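Local coordinates for cytochrome C-type biogenesis protein ccmF (Thermus thermophilus, PDB 6ZMQ), which binds heme b in the membrane and probably attaches heme to apocytochrome c as the heme lyase of cytochrome c maturation, at residues 293-307 against 329-341. Sequence-based numbering, arbitrary orientation.
With PTY (phosphatidylethanolamine), chain E.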
loop_
_atom_site.group_PDB
_atom_site.type_symbol
_atom_site.label_atom_id
_atom_site.label_comp_id
_atom_site.label_asym_id
_atom_site.label_seq_id
_atom_site.Cartn_x
_atom_site.Cartn_y
_atom_site.Cartn_z
ATOM N N ALA A 293 3.575 17.026 11.347
ATOM C CA ALA A 293 2.553 16.143 11.912
ATOM C C ALA A 293 2.216 14.987 10.971
ATOM O O ALA A 293 2.185 13.822 11.390
ATOM C CB ALA A 293 1.293 16.947 12.238
ATOM N N PHE A 294 2.025 15.286 9.682
ATOM C CA PHE A 294 1.581 14.270 8.741
ATOM C C PHE A 294 2.688 13.280 8.404
ATOM O O PHE A 294 2.404 12.095 8.224
ATOM C CB PHE A 294 1.029 14.910 7.470
ATOM C CG PHE A 294 -0.370 15.441 7.618
ATOM C CD1 PHE A 294 -1.256 14.840 8.497
ATOM C CD2 PHE A 294 -0.809 16.521 6.860
ATOM C CE1 PHE A 294 -2.549 15.322 8.646
ATOM C CE2 PHE A 294 -2.104 17.010 6.999
ATOM C CZ PHE A 294 -2.973 16.408 7.895
ATOM N N VAL A 295 3.947 13.726 8.322
ATOM C CA VAL A 295 5.008 12.769 8.005
ATOM C C VAL A 295 5.303 11.875 9.211
ATOM O O VAL A 295 5.575 10.677 9.042
ATOM C CB VAL A 295 6.276 13.468 7.465
ATOM C CG1 VAL A 295 6.935 14.344 8.483
ATOM C CG2 VAL A 295 7.271 12.446 6.867
ATOM N N THR A 296 5.147 12.400 10.446
ATOM C CA THR A 296 5.323 11.541 11.619
ATOM C C THR A 296 4.203 10.506 11.726
ATOM O O THR A 296 4.473 9.303 11.883
ATOM C CB THR A 296 5.401 12.389 12.894
ATOM O OG1 THR A 296 6.451 13.360 12.777
ATOM C CG2 THR A 296 5.643 11.511 14.110
ATOM N N LEU A 297 2.954 10.952 11.545
ATOM C CA LEU A 297 1.796 10.073 11.664
ATOM C C LEU A 297 1.751 9.056 10.530
ATOM O O LEU A 297 1.496 7.872 10.767
ATOM C CB LEU A 297 0.518 10.910 11.692
ATOM C CG LEU A 297 0.253 11.632 13.014
ATOM C CD1 LEU A 297 -0.884 12.647 12.867
ATOM C CD2 LEU A 297 -0.018 10.675 14.152
ATOM N N ALA A 298 2.007 9.505 9.293
ATOM C CA ALA A 298 2.065 8.630 8.124
ATOM C C ALA A 298 3.179 7.599 8.224
ATOM O O ALA A 298 2.978 6.435 7.860
ATOM C CB ALA A 298 2.245 9.470 6.857
ATOM N N PHE A 299 4.350 7.995 8.746
ATOM C CA PHE A 299 5.477 7.076 8.851
ATOM C C PHE A 299 5.228 5.984 9.888
ATOM O O PHE A 299 5.476 4.798 9.625
ATOM C CB PHE A 299 6.741 7.860 9.189
ATOM C CG PHE A 299 7.872 7.001 9.656
ATOM C CD1 PHE A 299 8.546 6.198 8.756
ATOM C CD2 PHE A 299 8.259 6.981 11.001
ATOM C CE1 PHE A 299 9.583 5.395 9.176
ATOM C CE2 PHE A 299 9.297 6.164 11.417
ATOM C CZ PHE A 299 9.952 5.373 10.499
ATOM N N ALA A 300 4.787 6.366 11.093
ATOM C CA ALA A 300 4.508 5.349 12.111
ATOM C C ALA A 300 3.276 4.511 11.759
ATOM O O ALA A 300 3.198 3.320 12.123
ATOM C CB ALA A 300 4.335 6.005 13.474
ATOM N N ALA A 301 2.322 5.108 11.029
ATOM C CA ALA A 301 1.203 4.361 10.473
ATOM C C ALA A 301 1.680 3.309 9.488
ATOM O O ALA A 301 1.208 2.169 9.519
ATOM C CB ALA A 301 0.232 5.328 9.800
ATOM N N THR A 302 2.624 3.681 8.608
ATOM C CA THR A 302 3.175 2.733 7.644
ATOM C C THR A 302 3.983 1.641 8.332
ATOM O O THR A 302 4.006 0.508 7.841
ATOM C CB THR A 302 4.039 3.452 6.601
ATOM O OG1 THR A 302 3.292 4.514 6.005
ATOM C CG2 THR A 302 4.419 2.484 5.492
ATOM N N LEU A 303 4.613 1.957 9.473
ATOM C CA LEU A 303 5.245 0.936 10.314
ATOM C C LEU A 303 4.241 -0.109 10.786
ATOM O O LEU A 303 4.412 -1.314 10.548
ATOM C CB LEU A 303 5.923 1.574 11.528
ATOM C CG LEU A 303 6.370 0.521 12.553
ATOM C CD1 LEU A 303 7.631 -0.242 12.122
ATOM C CD2 LEU A 303 6.494 1.126 13.926
ATOM N N LEU A 304 3.172 0.351 11.448
ATOM C CA LEU A 304 2.206 -0.582 12.017
ATOM C C LEU A 304 1.342 -1.243 10.941
ATOM O O LEU A 304 0.735 -2.290 11.193
ATOM C CB LEU A 304 1.344 0.129 13.066
ATOM C CG LEU A 304 0.957 -0.668 14.329
ATOM C CD1 LEU A 304 2.055 -1.656 14.746
ATOM C CD2 LEU A 304 0.622 0.254 15.513
ATOM N N GLY A 305 1.270 -0.653 9.747
ATOM C CA GLY A 305 0.621 -1.317 8.630
ATOM C C GLY A 305 1.496 -2.361 7.967
ATOM O O GLY A 305 0.987 -3.361 7.452
ATOM N N THR A 306 2.816 -2.144 7.948
ATOM C CA THR A 306 3.687 -3.125 7.315
ATOM C C THR A 306 3.924 -4.313 8.236
ATOM O O THR A 306 4.169 -5.428 7.763
ATOM C CB THR A 306 5.030 -2.506 6.934
ATOM O OG1 THR A 306 5.470 -1.625 7.968
ATOM C CG2 THR A 306 4.890 -1.686 5.678
ATOM N N PHE A 307 3.877 -4.086 9.553
ATOM C CA PHE A 307 3.982 -5.189 10.502
ATOM C C PHE A 307 2.737 -6.077 10.483
ATOM O O PHE A 307 2.843 -7.284 10.740
ATOM C CB PHE A 307 4.259 -4.613 11.900
ATOM C CG PHE A 307 3.856 -5.503 13.048
ATOM C CD1 PHE A 307 4.590 -6.641 13.357
ATOM C CD2 PHE A 307 2.776 -5.171 13.851
ATOM C CE1 PHE A 307 4.232 -7.451 14.425
ATOM C CE2 PHE A 307 2.411 -5.978 14.926
ATOM C CZ PHE A 307 3.141 -7.120 15.208
ATOM N N PHE A 329 7.383 -4.047 18.396
ATOM C CA PHE A 329 6.872 -3.144 17.368
ATOM C C PHE A 329 5.952 -2.078 17.954
ATOM O O PHE A 329 5.941 -0.943 17.462
ATOM C CB PHE A 329 6.155 -3.943 16.283
ATOM C CG PHE A 329 7.061 -4.363 15.169
ATOM C CD1 PHE A 329 7.769 -5.555 15.250
ATOM C CD2 PHE A 329 7.272 -3.529 14.078
ATOM C CE1 PHE A 329 8.630 -5.939 14.233
ATOM C CE2 PHE A 329 8.138 -3.898 13.068
ATOM C CZ PHE A 329 8.815 -5.108 13.143
ATOM N N LEU A 330 5.222 -2.405 19.030
ATOM C CA LEU A 330 4.401 -1.411 19.718
ATOM C C LEU A 330 5.266 -0.361 20.407
ATOM O O LEU A 330 4.968 0.839 20.330
ATOM C CB LEU A 330 3.473 -2.114 20.717
ATOM C CG LEU A 330 2.491 -1.337 21.599
ATOM C CD1 LEU A 330 1.158 -2.057 21.637
ATOM C CD2 LEU A 330 3.034 -1.205 23.015
ATOM N N GLY A 331 6.354 -0.797 21.060
ATOM C CA GLY A 331 7.304 0.145 21.640
ATOM C C GLY A 331 8.004 1.014 20.609
ATOM O O GLY A 331 8.247 2.201 20.845
ATOM N N PHE A 332 8.304 0.441 19.439
ATOM C CA PHE A 332 8.918 1.199 18.350
ATOM C C PHE A 332 7.958 2.251 17.791
ATOM O O PHE A 332 8.368 3.387 17.510
ATOM C CB PHE A 332 9.373 0.239 17.248
ATOM C CG PHE A 332 10.171 0.896 16.156
ATOM C CD1 PHE A 332 11.167 1.815 16.452
ATOM C CD2 PHE A 332 9.898 0.622 14.828
ATOM C CE1 PHE A 332 11.896 2.425 15.429
ATOM C CE2 PHE A 332 10.608 1.234 13.799
ATOM C CZ PHE A 332 11.609 2.134 14.101
ATOM N N PHE A 333 6.679 1.879 17.614
ATOM C CA PHE A 333 5.634 2.796 17.146
ATOM C C PHE A 333 5.436 3.959 18.113
ATOM O O PHE A 333 5.304 5.122 17.694
ATOM C CB PHE A 333 4.324 2.011 16.961
ATOM C CG PHE A 333 3.106 2.867 16.646
ATOM C CD1 PHE A 333 2.854 3.256 15.339
ATOM C CD2 PHE A 333 2.200 3.251 17.641
ATOM C CE1 PHE A 333 1.740 4.026 15.021
ATOM C CE2 PHE A 333 1.093 4.030 17.330
ATOM C CZ PHE A 333 0.865 4.415 16.017
ATOM N N LEU A 334 5.353 3.632 19.414
ATOM C CA LEU A 334 5.236 4.633 20.471
ATOM C C LEU A 334 6.428 5.579 20.474
ATOM O O LEU A 334 6.255 6.798 20.611
ATOM C CB LEU A 334 5.113 3.931 21.826
ATOM C CG LEU A 334 3.728 3.451 22.255
ATOM C CD1 LEU A 334 3.781 2.734 23.599
ATOM C CD2 LEU A 334 2.780 4.624 22.315
ATOM N N PHE A 335 7.636 5.031 20.266
ATOM C CA PHE A 335 8.852 5.838 20.177
ATOM C C PHE A 335 8.817 6.792 18.985
ATOM O O PHE A 335 9.148 7.976 19.129
ATOM C CB PHE A 335 10.066 4.900 20.112
ATOM C CG PHE A 335 11.386 5.597 19.915
ATOM C CD1 PHE A 335 12.051 6.151 21.000
ATOM C CD2 PHE A 335 11.966 5.691 18.651
ATOM C CE1 PHE A 335 13.261 6.796 20.830
ATOM C CE2 PHE A 335 13.166 6.339 18.474
ATOM C CZ PHE A 335 13.818 6.890 19.566
ATOM N N ALA A 336 8.389 6.298 17.815
ATOM C CA ALA A 336 8.384 7.094 16.585
ATOM C C ALA A 336 7.392 8.258 16.652
ATOM O O ALA A 336 7.760 9.422 16.392
ATOM C CB ALA A 336 8.081 6.194 15.386
ATOM N N THR A 337 6.118 7.951 16.969
ATOM C CA THR A 337 5.101 8.997 17.140
ATOM C C THR A 337 5.446 9.981 18.254
ATOM O O THR A 337 5.275 11.199 18.074
ATOM C CB THR A 337 3.707 8.395 17.396
ATOM O OG1 THR A 337 3.806 7.211 18.197
ATOM C CG2 THR A 337 2.926 8.158 16.118
ATOM N N GLY A 338 5.970 9.479 19.385
ATOM C CA GLY A 338 6.310 10.352 20.493
ATOM C C GLY A 338 7.465 11.277 20.174
ATOM O O GLY A 338 7.439 12.451 20.531
ATOM N N LEU A 339 8.460 10.771 19.437
ATOM C CA LEU A 339 9.627 11.576 19.082
ATOM C C LEU A 339 9.275 12.689 18.099
ATOM O O LEU A 339 9.607 13.863 18.349
ATOM C CB LEU A 339 10.711 10.662 18.512
ATOM C CG LEU A 339 11.821 11.255 17.649
ATOM C CD1 LEU A 339 12.739 12.107 18.509
ATOM C CD2 LEU A 339 12.603 10.164 16.922
ATOM N N GLY A 340 8.573 12.345 17.008
ATOM C CA GLY A 340 8.216 13.357 16.019
ATOM C C GLY A 340 7.245 14.403 16.545
ATOM O O GLY A 340 7.445 15.611 16.360
ATOM N N LEU A 341 6.208 13.964 17.265
ATOM C CA LEU A 341 5.254 14.944 17.770
ATOM C C LEU A 341 5.749 15.649 19.027
ATOM O O LEU A 341 5.285 16.753 19.312
ATOM C CB LEU A 341 3.893 14.272 17.974
ATOM C CG LEU A 341 3.327 13.630 16.692
ATOM C CD1 LEU A 341 1.882 13.225 16.870
ATOM C CD2 LEU A 341 3.433 14.566 15.476
HETATM C C1 PTY E . 10.312 -9.372 26.318
HETATM C C2 PTY E . 5.888 -13.657 29.965
HETATM C C3 PTY E . 5.562 -12.627 28.883
HETATM O O4 PTY E . 10.876 -10.018 25.213
HETATM C C5 PTY E . 7.832 -9.430 25.818
HETATM C C6 PTY E . 9.080 -8.537 25.952
HETATM O O7 PTY E . 9.300 -7.755 24.790
HETATM C C8 PTY E . 9.672 -6.404 25.009
HETATM O O10 PTY E . 9.867 -6.025 26.114
HETATM C C11 PTY E . 9.826 -5.402 23.848
HETATM C C12 PTY E . 10.418 -4.047 24.297
HETATM C C13 PTY E . 10.052 -2.881 23.353
HETATM C C14 PTY E . 11.227 -1.938 23.042
HETATM C C15 PTY E . 11.123 -1.331 21.633
HETATM C C16 PTY E . 11.757 0.068 21.523
HETATM C C17 PTY E . 12.873 0.079 20.465
HETATM C C18 PTY E . 13.066 1.449 19.797
HETATM C C19 PTY E . 14.327 1.445 18.924
HETATM C C20 PTY E . 14.729 2.876 18.537
HETATM C C21 PTY E . 16.220 2.952 18.189
HETATM C C22 PTY E . 16.850 4.236 18.747
HETATM C C23 PTY E . 16.596 5.422 17.808
HETATM C C24 PTY E . 17.349 6.665 18.298
HETATM C C25 PTY E . 17.298 7.802 17.273
HETATM C C26 PTY E . 16.594 9.021 17.875
HETATM C C27 PTY E . 17.248 10.315 17.393
HETATM C C28 PTY E . 16.254 11.456 17.587
HETATM C C29 PTY E . 16.973 12.796 17.694
HETATM C C30 PTY E . 12.242 -10.273 25.387
HETATM C C31 PTY E . 13.257 -9.158 25.129
HETATM O O30 PTY E . 12.612 -11.341 25.750
HETATM C C32 PTY E . 12.998 -8.549 23.750
HETATM C C33 PTY E . 13.807 -7.266 23.543
HETATM C C34 PTY E . 13.705 -6.829 22.079
HETATM C C35 PTY E . 14.447 -5.506 21.871
HETATM C C36 PTY E . 14.951 -5.383 20.432
HETATM C C37 PTY E . 16.203 -4.506 20.404
HETATM C C38 PTY E . 15.950 -3.271 19.537
HETATM C C39 PTY E . 17.104 -2.274 19.650
HETATM C C40 PTY E . 16.670 -1.087 20.512
HETATM C C41 PTY E . 17.654 0.078 20.384
HETATM C C42 PTY E . 18.721 -0.022 21.474
HETATM C C43 PTY E . 19.330 1.357 21.715
HETATM C C44 PTY E . 20.709 1.399 21.066
HETATM P P1 PTY E . 7.383 -10.994 27.943
HETATM O O11 PTY E . 6.658 -12.475 28.024
HETATM O O12 PTY E . 6.394 -9.934 28.364
HETATM O O13 PTY E . 8.528 -10.990 28.925
HETATM O O14 PTY E . 7.982 -10.691 26.429
HETATM N N1 PTY E . 5.746 -13.041 31.273
#
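Phe307 and Phe329 form an offset stack, planes 12° apart and centroids at 4.7 Å; CB of Phe329 lies over the centre of the Phe307 ring, while CD1 of Phe307 sits toward the rim of one Phe329 face. Leu303 CD1 meets the edge of Phe329 at CE2 (3.8 Å), and Phe151 and Trp117 also pack against that ring. Were Phe329 an alanine, Phe307 would probably lose its stacking partner and a gap would be likely to open beside Leu303 CD1. The Phe333 ring carries Leu304 CD2 centrally on one face, 3.7 Å from the centroid, and Thr337 OG1 off-centre on the opposite one; Ala300 O lies at its edge, in plane. With CG anti to the backbone N (chi1 173°), Phe333 reaches across as a knob among Ala300, Ala301, Leu303 and Leu304. Leu303 reaches across with both methyls, CD2 lying 3.6 Å from Phe332 CD2, and a phosphatidylethanolamine chain also touches the Phe332 ring. Farther along, Thr296 is a second knob, coming from the other helix, among Ala336, Thr337, Gly340 and Leu341. Gly340, having no side chain, lets Thr296 OG1, hydrogen-bonded to Phe292 O, and CG2 lie 3.7 Å from its CA. Ala300 CB touches Thr337 CG2 at 3.7 Å. The axes of 293-307 and 329-341 run antiparallel (175°) and approach to 9.1 Å: knobs-into-holes packing of two helices, 288-307 and 325-345, predicted to span the membrane, in a helical bundle.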